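Side-chain contacts in pili retraction protein PilT (Thermus thermophilus, PDB 5FL3), which binds ADP and probably hydrolyses ATP to power the retraction of type IV pili: residues E110-F115 against L153-N158; T149-I154 against F174-K179. One frame throughout, in Å; residues are numbered along the deposited sequence.

Contact 1: residues E110-F115 against L153-N158. With GOL (glycerol), chain C.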
loop_
_atom_site.group_PDB
_atom_site.type_symbol
_atom_site.label_atom_id
_atom_site.label_comp_id
_atom_site.label_asym_id
_atom_site.label_seq_id
_atom_site.Cartn_x
_atom_site.Cartn_y
_atom_site.Cartn_z
ATOM N N GLU A 110 3.341 12.215 7.667
ATOM C CA GLU A 110 4.554 11.923 8.397
ATOM C C GLU A 110 4.197 11.229 9.685
ATOM O O GLU A 110 5.042 11.027 10.540
ATOM C CB GLU A 110 5.323 13.196 8.673
ATOM C CG GLU A 110 5.281 14.167 7.520
ATOM C CD GLU A 110 6.217 15.329 7.747
ATOM O OE1 GLU A 110 7.344 15.070 8.240
ATOM O OE2 GLU A 110 5.819 16.485 7.447
ATOM N N VAL A 111 2.929 10.865 9.815
ATOM C CA VAL A 111 2.438 10.223 11.022
ATOM C C VAL A 111 2.071 8.775 10.722
ATOM O O VAL A 111 1.139 8.504 9.967
ATOM C CB VAL A 111 1.223 10.970 11.607
ATOM C CG1 VAL A 111 0.568 10.141 12.694
ATOM C CG2 VAL A 111 1.651 12.334 12.139
ATOM N N ILE A 112 2.816 7.855 11.324
ATOM C CA ILE A 112 2.702 6.448 11.013
ATOM C C ILE A 112 1.889 5.704 12.047
ATOM O O ILE A 112 2.269 5.634 13.210
ATOM C CB ILE A 112 4.073 5.778 10.912
ATOM C CG1 ILE A 112 4.832 6.328 9.701
ATOM C CG2 ILE A 112 3.917 4.250 10.846
ATOM C CD1 ILE A 112 6.274 5.872 9.641
ATOM N N PRO A 113 0.768 5.125 11.610
ATOM C CA PRO A 113 -0.125 4.392 12.505
ATOM C C PRO A 113 0.581 3.187 13.118
ATOM O O PRO A 113 1.477 2.626 12.485
ATOM C CB PRO A 113 -1.263 3.955 11.571
ATOM C CG PRO A 113 -1.171 4.873 10.381
ATOM C CD PRO A 113 0.280 5.127 10.218
ATOM N N SER A 114 0.191 2.802 14.328
ATOM C CA SER A 114 0.703 1.584 14.940
ATOM C C SER A 114 0.087 0.332 14.320
ATOM O O SER A 114 -0.985 0.398 13.713
ATOM C CB SER A 114 0.408 1.587 16.425
ATOM O OG SER A 114 -0.979 1.433 16.616
ATOM N N PHE A 115 0.751 -0.806 14.503
ATOM C CA PHE A 115 0.225 -2.079 14.040
ATOM C C PHE A 115 -1.178 -2.256 14.565
ATOM O O PHE A 115 -2.082 -2.696 13.844
ATOM C CB PHE A 115 1.090 -3.245 14.507
ATOM C CG PHE A 115 2.443 -3.285 13.875
ATOM C CD1 PHE A 115 2.595 -3.041 12.520
ATOM C CD2 PHE A 115 3.570 -3.553 14.640
ATOM C CE1 PHE A 115 3.852 -3.078 11.936
ATOM C CE2 PHE A 115 4.826 -3.592 14.067
ATOM C CZ PHE A 115 4.974 -3.354 12.720
ATOM N N LEU A 153 5.515 -1.190 8.846
ATOM C CA LEU A 153 6.549 -2.207 8.854
ATOM C C LEU A 153 7.957 -1.583 8.752
ATOM O O LEU A 153 8.868 -2.001 9.437
ATOM C CB LEU A 153 6.289 -3.193 7.720
ATOM C CG LEU A 153 7.336 -4.268 7.539
ATOM C CD1 LEU A 153 7.483 -5.003 8.857
ATOM C CD2 LEU A 153 6.940 -5.207 6.421
ATOM N N ILE A 154 8.120 -0.566 7.922
ATOM C CA ILE A 154 9.407 0.098 7.781
ATOM C C ILE A 154 9.760 0.854 9.063
ATOM O O ILE A 154 10.912 0.874 9.502
ATOM C CB ILE A 154 9.398 1.084 6.572
ATOM C CG1 ILE A 154 9.295 0.323 5.250
ATOM C CG2 ILE A 154 10.620 1.994 6.584
ATOM C CD1 ILE A 154 9.253 1.205 4.054
ATOM N N ASP A 155 8.746 1.474 9.655
ATOM C CA ASP A 155 8.896 2.267 10.868
ATOM C C ASP A 155 9.386 1.412 12.026
ATOM O O ASP A 155 10.171 1.851 12.855
ATOM C CB ASP A 155 7.553 2.925 11.214
ATOM C CG ASP A 155 7.626 3.812 12.444
ATOM O OD1 ASP A 155 8.315 4.854 12.386
ATOM O OD2 ASP A 155 6.970 3.475 13.460
ATOM N N HIS A 156 8.910 0.179 12.068
ATOM C CA HIS A 156 9.265 -0.736 13.134
ATOM C C HIS A 156 10.713 -1.116 13.061
ATOM O O HIS A 156 11.395 -1.191 14.083
ATOM C CB HIS A 156 8.432 -2.001 13.068
ATOM C CG HIS A 156 8.777 -2.981 14.139
ATOM N ND1 HIS A 156 8.391 -2.810 15.454
ATOM C CD2 HIS A 156 9.492 -4.129 14.099
ATOM C CE1 HIS A 156 8.841 -3.820 16.172
ATOM N NE2 HIS A 156 9.513 -4.634 15.376
ATOM N N ILE A 157 11.154 -1.392 11.836
ATOM C CA ILE A 157 12.552 -1.670 11.525
ATOM C C ILE A 157 13.444 -0.464 11.865
ATOM O O ILE A 157 14.477 -0.584 12.541
ATOM C CB ILE A 157 12.699 -2.039 10.032
ATOM C CG1 ILE A 157 12.061 -3.401 9.768
ATOM C CG2 ILE A 157 14.155 -2.039 9.605
ATOM C CD1 ILE A 157 11.953 -3.737 8.316
ATOM N N ASN A 158 13.006 0.702 11.410
ATOM C CA ASN A 158 13.744 1.943 11.588
ATOM C C ASN A 158 13.964 2.238 13.070
ATOM O O ASN A 158 14.923 2.926 13.438
ATOM C CB ASN A 158 12.979 3.094 10.895
ATOM C CG ASN A 158 13.631 4.473 11.080
ATOM O OD1 ASN A 158 14.854 4.614 11.209
ATOM N ND2 ASN A 158 12.796 5.503 11.073
HETATM C C1 GOL C . 5.845 -0.448 14.966
HETATM O O1 GOL C . 6.363 -1.229 16.029
HETATM C C2 GOL C . 4.694 0.438 15.446
HETATM O O2 GOL C . 3.490 -0.307 15.448
HETATM C C3 GOL C . 4.541 1.613 14.478
HETATM O O3 GOL C . 4.705 1.129 13.165
#
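Ile112 meets Asp155 along its methylene, the two side chains sliding past each other in opposite directions. Ile112 CD1 lies 3.6 Å from Asp155 OD1 and packs against Asp155 CB as well, and its CG2 branch rests 3.9 Å from the same CB. With CG anti to the Asp155 backbone N (chi1 -178°), the carboxylate swings out past Ile112 CD1, OD2 on the side of a bound glycerol, and is paired through OD1 in a salt bridge with Lys179 NZ. The second point of touch is Phe115, whose CZ comes obliquely to His156 CB at 3.7 Å and whose CE1 reaches Leu153 N at 4.0 Å. The Phe115 and His156 rings meet obliquely, their planes inclined at 51°. Helix 146-160, which carries Leu153, Asp155 and His156, is the one that follows the P-loop of this nucleotide-binding fold, and the loop from strand 100-108 to helix 115-118 runs along its flank. The glycerol, probably from the crystallisation liquor, fills in between. Its O2 sits over one face of the Phe115 ring and accepts a fairly straight bond (161°) from Phe115 N at 2.9 Å; its O1 and His156 ND1 share a hydrogen bond of 2.6 Å near the plane of the imidazole. Farther out, Ser114 OG caps Ala117 N at the start of the short helix, Arg122 and Met125 pack on Phe115, and His160 meets His156 edge-to-face.

Contact 2: residues T149-I154 against F174-K179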
loop_
_atom_site.group_PDB
_atom_site.type_symbol
_atom_site.label_atom_id
_atom_site.label_comp_id
_atom_site.label_asym_id
_atom_site.label_seq_id
_atom_site.Cartn_x
_atom_site.Cartn_y
_atom_site.Cartn_z
ATOM N N THR A 149 0.444 -0.498 5.549
ATOM C CA THR A 149 1.047 -1.634 6.193
ATOM C C THR A 149 2.558 -1.555 6.019
ATOM O O THR A 149 3.310 -1.727 6.998
ATOM C CB THR A 149 0.496 -2.913 5.649
ATOM O OG1 THR A 149 -0.864 -3.021 6.082
ATOM C CG2 THR A 149 1.300 -4.098 6.163
ATOM N N LEU A 150 2.996 -1.225 4.798
ATOM C CA LEU A 150 4.430 -1.090 4.514
ATOM C C LEU A 150 5.076 0.010 5.357
ATOM O O LEU A 150 6.157 -0.186 5.902
ATOM C CB LEU A 150 4.675 -0.809 3.037
ATOM C CG LEU A 150 4.464 -1.991 2.082
ATOM C CD1 LEU A 150 4.722 -1.537 0.661
ATOM C CD2 LEU A 150 5.330 -3.179 2.441
ATOM N N ALA A 151 4.410 1.155 5.477
ATOM C CA ALA A 151 4.968 2.239 6.255
ATOM C C ALA A 151 5.116 1.849 7.741
ATOM O O ALA A 151 6.062 2.268 8.392
ATOM C CB ALA A 151 4.128 3.460 6.108
ATOM N N ALA A 152 4.194 1.046 8.272
ATOM C CA ALA A 152 4.240 0.649 9.682
ATOM C C ALA A 152 5.380 -0.321 9.835
ATOM O O ALA A 152 6.121 -0.280 10.809
ATOM C CB ALA A 152 2.911 0.001 10.149
ATOM N N LEU A 153 5.515 -1.190 8.846
ATOM C CA LEU A 153 6.549 -2.207 8.854
ATOM C C LEU A 153 7.957 -1.583 8.752
ATOM O O LEU A 153 8.868 -2.001 9.437
ATOM C CB LEU A 153 6.289 -3.193 7.720
ATOM C CG LEU A 153 7.336 -4.268 7.539
ATOM C CD1 LEU A 153 7.483 -5.003 8.857
ATOM C CD2 LEU A 153 6.940 -5.207 6.421
ATOM N N ILE A 154 8.120 -0.566 7.922
ATOM C CA ILE A 154 9.407 0.098 7.781
ATOM C C ILE A 154 9.760 0.854 9.063
ATOM O O ILE A 154 10.912 0.874 9.502
ATOM C CB ILE A 154 9.398 1.084 6.572
ATOM C CG1 ILE A 154 9.295 0.323 5.250
ATOM C CG2 ILE A 154 10.620 1.994 6.584
ATOM C CD1 ILE A 154 9.253 1.205 4.054
ATOM N N PHE A 174 4.406 8.016 2.510
ATOM C CA PHE A 174 4.807 8.325 3.882
ATOM C C PHE A 174 6.248 8.807 3.930
ATOM O O PHE A 174 7.110 8.246 3.246
ATOM C CB PHE A 174 4.654 7.099 4.772
ATOM C CG PHE A 174 3.239 6.745 5.054
ATOM C CD1 PHE A 174 2.575 7.309 6.132
ATOM C CD2 PHE A 174 2.562 5.856 4.239
ATOM C CE1 PHE A 174 1.264 6.987 6.392
ATOM C CE2 PHE A 174 1.253 5.531 4.491
ATOM C CZ PHE A 174 0.599 6.097 5.565
ATOM N N LEU A 175 6.506 9.841 4.733
ATOM C CA LEU A 175 7.869 10.327 4.966
ATOM C C LEU A 175 8.443 9.769 6.271
ATOM O O LEU A 175 7.878 9.959 7.354
ATOM C CB LEU A 175 7.899 11.847 4.993
ATOM C CG LEU A 175 7.546 12.470 3.654
ATOM C CD1 LEU A 175 7.352 13.972 3.816
ATOM C CD2 LEU A 175 8.626 12.149 2.623
ATOM N N HIS A 176 9.565 9.070 6.163
ATOM C CA HIS A 176 10.236 8.527 7.338
ATOM C C HIS A 176 11.392 9.411 7.727
ATOM O O HIS A 176 12.134 9.898 6.865
ATOM C CB HIS A 176 10.758 7.117 7.081
ATOM C CG HIS A 176 9.693 6.122 6.767
ATOM N ND1 HIS A 176 9.037 5.402 7.741
ATOM C CD2 HIS A 176 9.176 5.713 5.585
ATOM C CE1 HIS A 176 8.166 4.588 7.171
ATOM N NE2 HIS A 176 8.227 4.761 5.863
ATOM N N LYS A 177 11.557 9.625 9.022
ATOM C CA LYS A 177 12.771 10.270 9.480
ATOM C C LYS A 177 13.768 9.191 9.912
ATOM O O LYS A 177 13.401 8.037 10.106
ATOM C CB LYS A 177 12.474 11.262 10.604
ATOM C CG LYS A 177 11.886 10.643 11.828
ATOM C CD LYS A 177 11.454 11.700 12.818
ATOM C CE LYS A 177 10.941 11.062 14.107
ATOM N NZ LYS A 177 12.049 10.425 14.894
ATOM N N HIS A 178 15.034 9.563 9.986
ATOM C CA HIS A 178 16.086 8.701 10.514
ATOM C C HIS A 178 15.781 8.401 11.987
ATOM O O HIS A 178 15.446 9.298 12.764
ATOM C CB HIS A 178 17.454 9.390 10.311
ATOM C CG HIS A 178 18.572 8.853 11.155
ATOM N ND1 HIS A 178 19.128 7.602 10.965
ATOM C CD2 HIS A 178 19.279 9.427 12.166
ATOM C CE1 HIS A 178 20.106 7.417 11.838
ATOM N NE2 HIS A 178 20.215 8.511 12.579
ATOM N N LYS A 179 15.809 7.127 12.353
ATOM C CA LYS A 179 15.722 6.759 13.757
ATOM C C LYS A 179 16.933 5.893 14.054
ATOM O O LYS A 179 18.052 6.418 14.166
ATOM C CB LYS A 179 14.406 6.055 14.071
ATOM C CG LYS A 179 13.203 6.987 13.870
ATOM C CD LYS A 179 11.869 6.316 14.181
ATOM C CE LYS A 179 10.698 7.246 13.848
ATOM N NZ LYS A 179 9.370 6.615 14.074
#
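Ile154 N donates to Leu150 O at 2.8 Å, a regular helical bond that fixes the backbone from which the Ile154 side chain rises to His176. Ile154 CG2 does the main touching: anti to the Ile154 backbone N (the CG1 branch at chi1 -68°), it lies over one face of the His176 ring, 3.8 Å from its centroid and 17° off the normal. The methyl is displaced toward the CE1-NE2 side, and Ile154 CB lies near the same two ring atoms. The isoleucine and histidine side chains cross at about a right angle. The same ring meets the helix a second way. At its edge, near the ring plane, His176 CE1 faces the carbonyl oxygen Ala151 O at 3.4 Å, one turn before Ile154. Putting an alanine in place of His176 would probably strip Ile154 CG2 of the flat surface it lies on and open a gap between loop and helix beside Ala151 O.

Ala151 turns its methyl to a second ring of the loop, Phe174. Ala151 CB sits over the face of the Phe174 ring in a CH-pi contact, 3.8 Å from the centroid and 27° off the normal, displaced to the CG-CD2 bond. Gln185 keeps this part of the loop in place, accepting from His176 N through OE1 and donating to Phe174 O through NE2. The Phe174 side chain is also close to Ser147 and Thr148 of the ADP pocket, about 5 Å from the bound nucleotide. The contact thus lays the connection between strands 164-169 and 182-187 along helix 146-160, whose inner residues Leu150 and Leu153 pack on strands 134-139 and 233-238.

How the contacts relate
The two contacts have centres about 4 Å apart and share helix 146-160, with Leu153 and Ile154 common to both. Along the chain come loop 110-115, then the helix, then loop 174-179, so two loops from either side of the helix in sequence converge on it. They also meet each other: Ile112 CD1 of contact 1 packs on His176 CE1 of contact 2, on the side of the imidazole away from Ile154. Farther along, the Asp155-Lys179 salt bridge ties the far ends of the two contacts together, and Asn158 ND2 probably bonds Lys177 O. The helix starts in the ADP pocket, so both loops are joined to the nucleotide-binding core.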